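Local coordinates for protein tartrate dehydrogenase/decarboxylase (PDB 3FLK) that oxidises tartrate with NAD, converts meso-tartrate to D-glycerate and oxidatively decarboxylates D-malate to pyruvate, using one magnesium or manganese ion per subunit, at residues G305-M308 with L309-L312; D225-C228 with A229-L233; K57-P60 with D61-E65. The protein carries 1 engineered substitution. All coordinates share one frame; numbering follows the deposited sequence.

Contact 1. Residues G305-M308 with L309-L312; sequences GALM and LEFL
Met308, a selenomethionine, and Leu312 stand one helical turn apart on helix 299-313, an i to i+4 pair whose side chains run in step along the same flank of the helix. The Met308 chain can be followed outward. Its CB is 3.2 Å from Leu309 N simply because the peptide link puts it there, and the real contact starts at CG. This atom is turned opposite the backbone N (chi1 -178°), beside the carbonyl carbon, which sends the chain forward along the helix toward the next turn; here CG comes to 4.1 Å from Leu312 CD1. The two remaining torsions are also extended, carrying SE outward and bringing the methyl CE to 4.1 Å from the same Leu312 CD1. One leucine methyl therefore meets the methionine chain at two points, on either side of the selenium along the chain. Leu312 also packs by CB and CG, each 3.4 Å from Met308 O.

That oxygen accepts the backbone bond Leu312 N to Met308 O, 2.9 Å long with an N-H...O angle of 158°. Three further i to i+4 bonds, from Leu309, Glu310 and Phe311, identify a regular alpha-helix. Elsewhere on the helix surface, Leu307 CD2 approaches Glu310 OE1 at 4.1 Å, a loose contact.

The helix is placed by its faces: Met308 and Leu312 lean on Ile8 of strand 6-13, with Met308 also on Phe280 and Tyr74, while Ala306 and Leu309 pack on helix 317-336. The chemistry differs accordingly: the sheet-facing side relies on dispersion between apolar chains, whereas the side facing helix 317-336 mixes apolar packing with the hydrogen bond between Glu310 OE2 and Gln320 NE2.

Contact 2. Residues D225-C228 with A229-L233; sequences DILC and ARFVL. With MG (magnesium ion), chain I; NAI (1,4-dihydronicotinamide adenine dinucleotide), chain N.
The metal and dinucleotide site at the dimer interface is met by helix 224-233: Asp225 in its first turn binds the metal, and Ile226 and Arg230, one turn apart, face the NADH bound in an active site shared between subunits. Ile226 CG1 lies over one face of the Arg230 guanidinium, 3.8 Å above its plane and toward the rim, with CG2 3.7 Å from NH1. The same CG1 reaches NADH C5B at 3.4 Å, so the isoleucine touches both the guanidinium and the ribose C5B. Arg230 runs extended from CG to NE, which carries NH2 out to ribose O3B in a weak hydrogen bond of 2.8 Å, bent to 120° at the hydrogen; O3B lies at the guanidinium edge.

On another flank Leu227 CD1 packs 3.8 Å from Phe231 CE1, the two chains leaning in a common direction, against Leu251 of helix 245-258 and Phe238. The backbone bonds Arg230 N to Ile226 O (2.9 Å) and Phe231 N to Leu227 O (3.0 Å) hold the spacing of the two pairs.

The Asp225 carboxylate divides its oxygens. OD1 accepts Ile226 N, which comes from above the carboxylate plane, 49° out of it, and this bond probably helps to fix the group's rotation. Asp225 OD2 coordinates the magnesium ion at 2.0 Å, with two waters and Asp249 OD1 of the second subunit among the other ligands.

Contact 3. Residues K57-P60 with D61-E65; sequences KMMP and DDWAE. With SO4 (sulfate ion), chain L.
A selenomethionine methyl sits over the centre of the five-membered ring of the Trp63 indole: Met59 CE is 3.4 Å from the centroid of that ring and only 4° off its normal. This is a CH-pi contact, and SE, at 4.4 Å from that centroid, makes it a Met-aromatic contact as well. The bend at the last torsion (chi3 -72°) folds CE over the face. Ala64 CB lies over the opposite face near its rim, and Pro60 O lies in plane at the ring edge.

The backbone between them is a type I turn from Pro60 to Trp63, closed by Trp63 N to Pro60 O at 3.2 Å, the donor standing well above the carbonyl plane. It leads into helix 63-67. Met59 and Trp63 both pack on Lys96 and Phe97 of helix 94-100 and on Trp46 of a loop, and Trp63 also meets Phe101.

The outer side is ionic. Lys57 NZ forms a salt bridge to Asp61 OD1 at 3.0 Å, reaching it from above the carboxylate plane, the two chains crossing at about a right angle. A sulfate, probably from the crystallisation liquor, takes NZ at 3.1 Å and Asp61 N at 3.0 Å, both on its O1. The ammonium group pairs with both anions at once, bridging the carboxylate and the sulfate, which would probably favour its charged form, while the buried side of the turn relies on dispersion and ring polarisability.

Contacts 1 and 2 are buried and each lies within a single helix, 299-313 and 224-233 respectively, whereas contact 3 is only partly buried and turns from a loop into helix 63-67. Contacts 1 and 2 lie on opposite sides of the chain's centre, with centres about 30 Å apart; contacts 2 and 3, about 40 Å apart between centres, are also on opposite sides. No two of the three touch. Contact 1 is mainly apolar packing, with polar links at its edge, and contact 3 adds exposed charge to an aromatic core. Contact 2 alone is at an annotated site and reaches the second subunit, so there metal and dinucleotide join the apolar contacts.

Contact 1. Residues G305-M308 with L309-L312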
loop_
_atom_site.group_PDB
_atom_site.type_symbol
_atom_site.label_atom_id
_atom_site.label_comp_id
_atom_site.label_asym_id
_atom_site.label_seq_id
_atom_site.Cartn_x
_atom_site.Cartn_y
_atom_site.Cartn_z
ATOM N N GLY A 305 11.613 -23.128 0.018
ATOM C CA GLY A 305 11.882 -24.563 -0.013
ATOM C C GLY A 305 11.665 -25.217 1.336
ATOM O O GLY A 305 11.102 -26.309 1.414
ATOM N N ALA A 306 12.116 -24.545 2.394
ATOM C CA ALA A 306 11.895 -25.001 3.763
ATOM C C ALA A 306 10.402 -25.097 4.088
ATOM O O ALA A 306 9.959 -26.070 4.705
ATOM C CB ALA A 306 12.604 -24.093 4.754
ATOM N N LEU A 307 9.636 -24.092 3.660
ATOM C CA LEU A 307 8.179 -24.098 3.822
ATOM C C LEU A 307 7.542 -25.271 3.084
ATOM O O LEU A 307 6.592 -25.878 3.581
ATOM C CB LEU A 307 7.561 -22.776 3.343
ATOM C CG LEU A 307 7.931 -21.483 4.079
ATOM C CD1 LEU A 307 7.229 -20.294 3.440
ATOM C CD2 LEU A 307 7.601 -21.563 5.566
HETATM N N MSE A 308 8.079 -25.578 1.904
HETATM C CA MSE A 308 7.618 -26.696 1.085
HETATM C C MSE A 308 7.786 -28.038 1.800
HETATM O O MSE A 308 6.878 -28.872 1.782
HETATM C CB MSE A 308 8.348 -26.704 -0.262
HETATM C CG MSE A 308 7.907 -27.802 -1.214
HETATM SE SE MSE A 308 8.573 -27.513 -3.011
HETATM C CE MSE A 308 7.844 -29.082 -3.854
ATOM N N LEU A 309 8.944 -28.232 2.431
ATOM C CA LEU A 309 9.229 -29.466 3.164
ATOM C C LEU A 309 8.346 -29.590 4.399
ATOM O O LEU A 309 7.857 -30.676 4.711
ATOM C CB LEU A 309 10.709 -29.546 3.556
ATOM C CG LEU A 309 11.751 -29.634 2.434
ATOM C CD1 LEU A 309 13.139 -29.850 3.028
ATOM C CD2 LEU A 309 11.419 -30.736 1.425
ATOM N N GLU A 310 8.144 -28.470 5.090
ATOM C CA GLU A 310 7.261 -28.413 6.250
ATOM C C GLU A 310 5.835 -28.831 5.868
ATOM O O GLU A 310 5.199 -29.606 6.585
ATOM C CB GLU A 310 7.276 -27.006 6.858
ATOM C CG GLU A 310 6.622 -26.895 8.234
ATOM C CD GLU A 310 6.711 -25.494 8.818
ATOM O OE1 GLU A 310 6.406 -24.519 8.098
ATOM O OE2 GLU A 310 7.082 -25.365 10.006
ATOM N N PHE A 311 5.355 -28.331 4.727
ATOM C CA PHE A 311 4.006 -28.636 4.244
ATOM C C PHE A 311 3.849 -30.073 3.732
ATOM O O PHE A 311 2.827 -30.716 3.985
ATOM C CB PHE A 311 3.574 -27.638 3.163
ATOM C CG PHE A 311 2.132 -27.778 2.750
ATOM C CD1 PHE A 311 1.108 -27.351 3.592
ATOM C CD2 PHE A 311 1.797 -28.344 1.522
ATOM C CE1 PHE A 311 -0.230 -27.484 3.216
ATOM C CE2 PHE A 311 0.463 -28.480 1.137
ATOM C CZ PHE A 311 -0.551 -28.050 1.987
ATOM N N LEU A 312 4.854 -30.562 3.008
ATOM C CA LEU A 312 4.840 -31.929 2.481
ATOM C C LEU A 312 5.010 -32.985 3.570
ATOM O O LEU A 312 4.485 -34.094 3.452
ATOM C CB LEU A 312 5.924 -32.116 1.413
ATOM C CG LEU A 312 5.714 -31.512 0.020
ATOM C CD1 LEU A 312 6.953 -31.735 -0.832
ATOM C CD2 LEU A 312 4.479 -32.085 -0.672
#

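Contact 2. Residues D225-C228 with A229-L233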
loop_
_atom_site.group_PDB
_atom_site.type_symbol
_atom_site.label_atom_id
_atom_site.label_comp_id
_atom_site.label_asym_id
_atom_site.label_seq_id
_atom_site.Cartn_x
_atom_site.Cartn_y
_atom_site.Cartn_z
ATOM N N ASP A 225 -4.484 2.296 4.228
ATOM C CA ASP A 225 -3.559 3.429 4.277
ATOM C C ASP A 225 -2.847 3.549 5.630
ATOM O O ASP A 225 -1.617 3.621 5.676
ATOM C CB ASP A 225 -4.221 4.746 3.833
ATOM C CG ASP A 225 -5.415 5.151 4.696
ATOM O OD1 ASP A 225 -5.929 4.331 5.486
ATOM O OD2 ASP A 225 -5.845 6.316 4.568
ATOM N N ILE A 226 -3.610 3.526 6.721
ATOM C CA ILE A 226 -3.018 3.623 8.055
ATOM C C ILE A 226 -2.314 2.325 8.482
ATOM O O ILE A 226 -1.369 2.363 9.268
ATOM C CB ILE A 226 -4.040 4.112 9.133
ATOM C CG1 ILE A 226 -3.314 4.566 10.408
ATOM C CG2 ILE A 226 -5.091 3.040 9.441
ATOM C CD1 ILE A 226 -2.393 5.780 10.225
ATOM N N LEU A 227 -2.766 1.192 7.951
ATOM C CA LEU A 227 -2.103 -0.083 8.196
ATOM C C LEU A 227 -0.667 -0.056 7.663
ATOM O O LEU A 227 0.264 -0.432 8.370
ATOM C CB LEU A 227 -2.897 -1.237 7.577
ATOM C CG LEU A 227 -2.398 -2.680 7.729
ATOM C CD1 LEU A 227 -2.062 -3.026 9.166
ATOM C CD2 LEU A 227 -3.443 -3.636 7.205
ATOM N N CYS A 228 -0.500 0.404 6.423
ATOM C CA CYS A 228 0.831 0.595 5.842
ATOM C C CYS A 228 1.704 1.518 6.694
ATOM O O CYS A 228 2.881 1.230 6.919
ATOM C CB CYS A 228 0.723 1.123 4.409
ATOM S SG CYS A 228 0.137 -0.122 3.243
ATOM N N ALA A 229 1.116 2.616 7.169
ATOM C CA ALA A 229 1.792 3.552 8.066
ATOM C C ALA A 229 2.265 2.875 9.360
ATOM O O ALA A 229 3.372 3.135 9.832
ATOM C CB ALA A 229 0.880 4.735 8.385
ATOM N N ARG A 230 1.425 1.997 9.905
ATOM C CA ARG A 230 1.732 1.285 11.149
ATOM C C ARG A 230 2.791 0.192 10.992
ATOM O O ARG A 230 3.490 -0.133 11.952
ATOM C CB ARG A 230 0.454 0.718 11.780
ATOM C CG ARG A 230 -0.427 1.787 12.418
ATOM C CD ARG A 230 -1.533 1.184 13.273
ATOM N NE ARG A 230 -2.295 2.226 13.965
ATOM C CZ ARG A 230 -3.573 2.513 13.733
ATOM N NH1 ARG A 230 -4.267 1.828 12.830
ATOM N NH2 ARG A 230 -4.162 3.482 14.416
ATOM N N PHE A 231 2.912 -0.371 9.789
ATOM C CA PHE A 231 4.008 -1.295 9.472
ATOM C C PHE A 231 5.360 -0.616 9.691
ATOM O O PHE A 231 6.324 -1.245 10.134
ATOM C CB PHE A 231 3.899 -1.791 8.023
ATOM C CG PHE A 231 3.141 -3.087 7.864
ATOM C CD1 PHE A 231 2.031 -3.378 8.657
ATOM C CD2 PHE A 231 3.526 -4.009 6.893
ATOM C CE1 PHE A 231 1.333 -4.571 8.500
ATOM C CE2 PHE A 231 2.830 -5.208 6.725
ATOM C CZ PHE A 231 1.733 -5.490 7.533
ATOM N N VAL A 232 5.408 0.677 9.381
ATOM C CA VAL A 232 6.610 1.487 9.522
ATOM C C VAL A 232 6.790 2.005 10.952
ATOM O O VAL A 232 7.905 1.997 11.480
ATOM C CB VAL A 232 6.605 2.667 8.511
ATOM C CG1 VAL A 232 7.739 3.653 8.790
ATOM C CG2 VAL A 232 6.697 2.140 7.080
ATOM N N LEU A 233 5.697 2.446 11.571
ATOM C CA LEU A 233 5.771 3.131 12.869
ATOM C C LEU A 233 5.641 2.217 14.087
ATOM O O LEU A 233 6.277 2.463 15.113
ATOM C CB LEU A 233 4.749 4.273 12.944
ATOM C CG LEU A 233 4.995 5.482 12.033
ATOM C CD1 LEU A 233 3.744 6.341 11.922
ATOM C CD2 LEU A 233 6.178 6.311 12.517
HETATM MG MG MG I . -6.046 8.095 3.581
HETATM P PA NAI N . -7.123 8.287 11.139
HETATM O O1A NAI N . -6.302 9.122 10.233
HETATM O O2A NAI N . -8.276 9.050 11.665
HETATM O O5B NAI N . -6.230 7.768 12.370
HETATM C C5B NAI N . -5.227 6.790 12.213
HETATM C C4B NAI N . -4.238 6.842 13.376
HETATM O O4B NAI N . -3.445 8.012 13.308
HETATM C C3B NAI N . -4.942 6.861 14.724
HETATM O O3B NAI N . -4.236 6.020 15.607
HETATM C C2B NAI N . -4.862 8.307 15.169
HETATM O O2B NAI N . -4.769 8.447 16.569
HETATM C C1B NAI N . -3.630 8.833 14.448
HETATM N N9A NAI N . -3.828 10.232 14.043
HETATM C C8A NAI N . -4.619 10.691 13.019
HETATM N N7A NAI N . -4.525 12.037 12.973
HETATM C C5A NAI N . -3.686 12.445 13.943
HETATM C C6A NAI N . -3.245 13.706 14.329
HETATM N N6A NAI N . -3.618 14.788 13.649
HETATM N N1A NAI N . -2.362 13.817 15.385
HETATM C C2A NAI N . -1.925 12.689 16.056
HETATM N N3A NAI N . -2.372 11.440 15.667
HETATM C C4A NAI N . -3.236 11.320 14.626
HETATM O O3 NAI N . -7.568 6.998 10.286
HETATM P PN NAI N . -8.502 5.784 10.774
HETATM O O1N NAI N . -8.319 5.565 12.227
HETATM O O2N NAI N . -8.247 4.679 9.827
HETATM O O5D NAI N . -9.985 6.333 10.478
HETATM C C5D NAI N . -10.788 6.926 11.478
HETATM C C4D NAI N . -12.020 7.555 10.834
HETATM O O4D NAI N . -11.644 8.631 9.991
HETATM C C3D NAI N . -12.789 6.572 9.966
HETATM O O3D NAI N . -14.165 6.774 10.189
HETATM C C2D NAI N . -12.421 6.963 8.545
HETATM O O2D NAI N . -13.452 6.659 7.637
HETATM C C1D NAI N . -12.174 8.459 8.687
HETATM N N1N NAI N . -11.241 9.051 7.703
HETATM C C2N NAI N . -11.595 10.235 7.112
HETATM C C3N NAI N . -10.750 10.852 6.191
HETATM C C7N NAI N . -11.059 12.247 5.730
HETATM O O7N NAI N . -12.001 13.010 6.447
HETATM N N7N NAI N . -10.437 12.740 4.656
HETATM C C4N NAI N . -9.528 10.255 5.880
HETATM C C5N NAI N . -9.168 9.051 6.490
HETATM C C6N NAI N . -10.034 8.458 7.407
HETATM O O HOH W 1 -5.964 9.203 5.291
HETATM O O HOH W 2 -4.091 8.640 3.000
#

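Contact 3. Residues K57-P60 with D61-E65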
loop_
_atom_site.group_PDB
_atom_site.type_symbol
_atom_site.label_atom_id
_atom_site.label_comp_id
_atom_site.label_asym_id
_atom_site.label_seq_id
_atom_site.Cartn_x
_atom_site.Cartn_y
_atom_site.Cartn_z
ATOM N N LYS A 57 2.336 -18.760 -26.408
ATOM C CA LYS A 57 1.671 -18.959 -25.121
ATOM C C LYS A 57 2.702 -19.242 -24.032
ATOM O O LYS A 57 3.785 -19.756 -24.313
ATOM C CB LYS A 57 0.633 -20.087 -25.200
ATOM C CG LYS A 57 1.147 -21.394 -25.787
ATOM C CD LYS A 57 -0.007 -22.307 -26.161
ATOM C CE LYS A 57 0.433 -23.381 -27.136
ATOM N NZ LYS A 57 -0.732 -24.146 -27.659
HETATM N N MSE A 58 2.357 -18.903 -22.793
HETATM C CA MSE A 58 3.267 -19.043 -21.658
HETATM C C MSE A 58 3.561 -20.500 -21.310
HETATM O O MSE A 58 4.656 -20.827 -20.848
HETATM C CB MSE A 58 2.700 -18.320 -20.433
HETATM C CG MSE A 58 2.584 -16.809 -20.587
HETATM SE SE MSE A 58 4.305 -15.901 -20.812
HETATM C CE MSE A 58 5.212 -16.569 -19.227
HETATM N N MSE A 59 2.575 -21.366 -21.534
HETATM C CA MSE A 59 2.654 -22.777 -21.158
HETATM C C MSE A 59 1.956 -23.650 -22.199
HETATM O O MSE A 59 1.075 -23.166 -22.913
HETATM C CB MSE A 59 1.981 -22.997 -19.802
HETATM C CG MSE A 59 2.427 -22.048 -18.716
HETATM SE SE MSE A 59 1.761 -22.577 -16.987
HETATM C CE MSE A 59 -0.129 -22.140 -17.205
ATOM N N PRO A 60 2.339 -24.944 -22.284
ATOM C CA PRO A 60 1.599 -25.872 -23.142
ATOM C C PRO A 60 0.161 -26.059 -22.657
ATOM O O PRO A 60 -0.124 -25.865 -21.473
ATOM C CB PRO A 60 2.384 -27.182 -23.006
ATOM C CG PRO A 60 3.123 -27.059 -21.720
ATOM C CD PRO A 60 3.472 -25.610 -21.616
ATOM N N ASP A 61 -0.728 -26.435 -23.573
ATOM C CA ASP A 61 -2.151 -26.603 -23.267
ATOM C C ASP A 61 -2.421 -27.627 -22.161
ATOM O O ASP A 61 -3.403 -27.503 -21.428
ATOM C CB ASP A 61 -2.931 -26.982 -24.534
ATOM C CG ASP A 61 -3.060 -25.828 -25.523
ATOM O OD1 ASP A 61 -2.487 -24.742 -25.285
ATOM O OD2 ASP A 61 -3.746 -26.012 -26.553
ATOM N N ASP A 62 -1.550 -28.627 -22.041
ATOM C CA ASP A 62 -1.737 -29.704 -21.066
ATOM C C ASP A 62 -0.910 -29.533 -19.782
ATOM O O ASP A 62 -0.573 -30.517 -19.118
ATOM C CB ASP A 62 -1.459 -31.067 -21.717
ATOM C CG ASP A 62 0.001 -31.250 -22.116
ATOM O OD1 ASP A 62 0.715 -30.240 -22.320
ATOM O OD2 ASP A 62 0.434 -32.417 -22.228
ATOM N N TRP A 63 -0.606 -28.284 -19.429
ATOM C CA TRP A 63 0.224 -27.983 -18.256
ATOM C C TRP A 63 -0.332 -28.580 -16.957
ATOM O O TRP A 63 0.428 -29.089 -16.133
ATOM C CB TRP A 63 0.442 -26.468 -18.108
ATOM C CG TRP A 63 -0.815 -25.697 -17.817
ATOM C CD1 TRP A 63 -1.648 -25.114 -18.728
ATOM C CD2 TRP A 63 -1.382 -25.430 -16.527
ATOM N NE1 TRP A 63 -2.696 -24.500 -18.087
ATOM C CE2 TRP A 63 -2.560 -24.681 -16.735
ATOM C CE3 TRP A 63 -1.009 -25.751 -15.214
ATOM C CZ2 TRP A 63 -3.368 -24.246 -15.682
ATOM C CZ3 TRP A 63 -1.817 -25.324 -14.166
ATOM C CH2 TRP A 63 -2.981 -24.576 -14.407
ATOM N N ALA A 64 -1.655 -28.524 -16.794
ATOM C CA ALA A 64 -2.319 -28.989 -15.575
ATOM C C ALA A 64 -2.245 -30.502 -15.444
ATOM O O ALA A 64 -2.057 -31.027 -14.347
ATOM C CB ALA A 64 -3.773 -28.516 -15.533
ATOM N N GLU A 65 -2.396 -31.187 -16.574
ATOM C CA GLU A 65 -2.244 -32.636 -16.659
ATOM C C GLU A 65 -0.837 -33.049 -16.217
ATOM O O GLU A 65 -0.671 -34.026 -15.482
ATOM C CB GLU A 65 -2.526 -33.093 -18.096
ATOM C CG GLU A 65 -2.335 -34.578 -18.377
ATOM C CD GLU A 65 -2.271 -34.874 -19.869
ATOM O OE1 GLU A 65 -3.330 -34.836 -20.539
ATOM O OE2 GLU A 65 -1.156 -35.144 -20.374
HETATM S S SO4 L . 0.463 -28.112 -26.494
HETATM O O1 SO4 L . 0.535 -26.670 -26.278
HETATM O O2 SO4 L . -0.365 -28.379 -27.667
HETATM O O3 SO4 L . 1.807 -28.641 -26.716
HETATM O O4 SO4 L . -0.125 -28.764 -25.326
#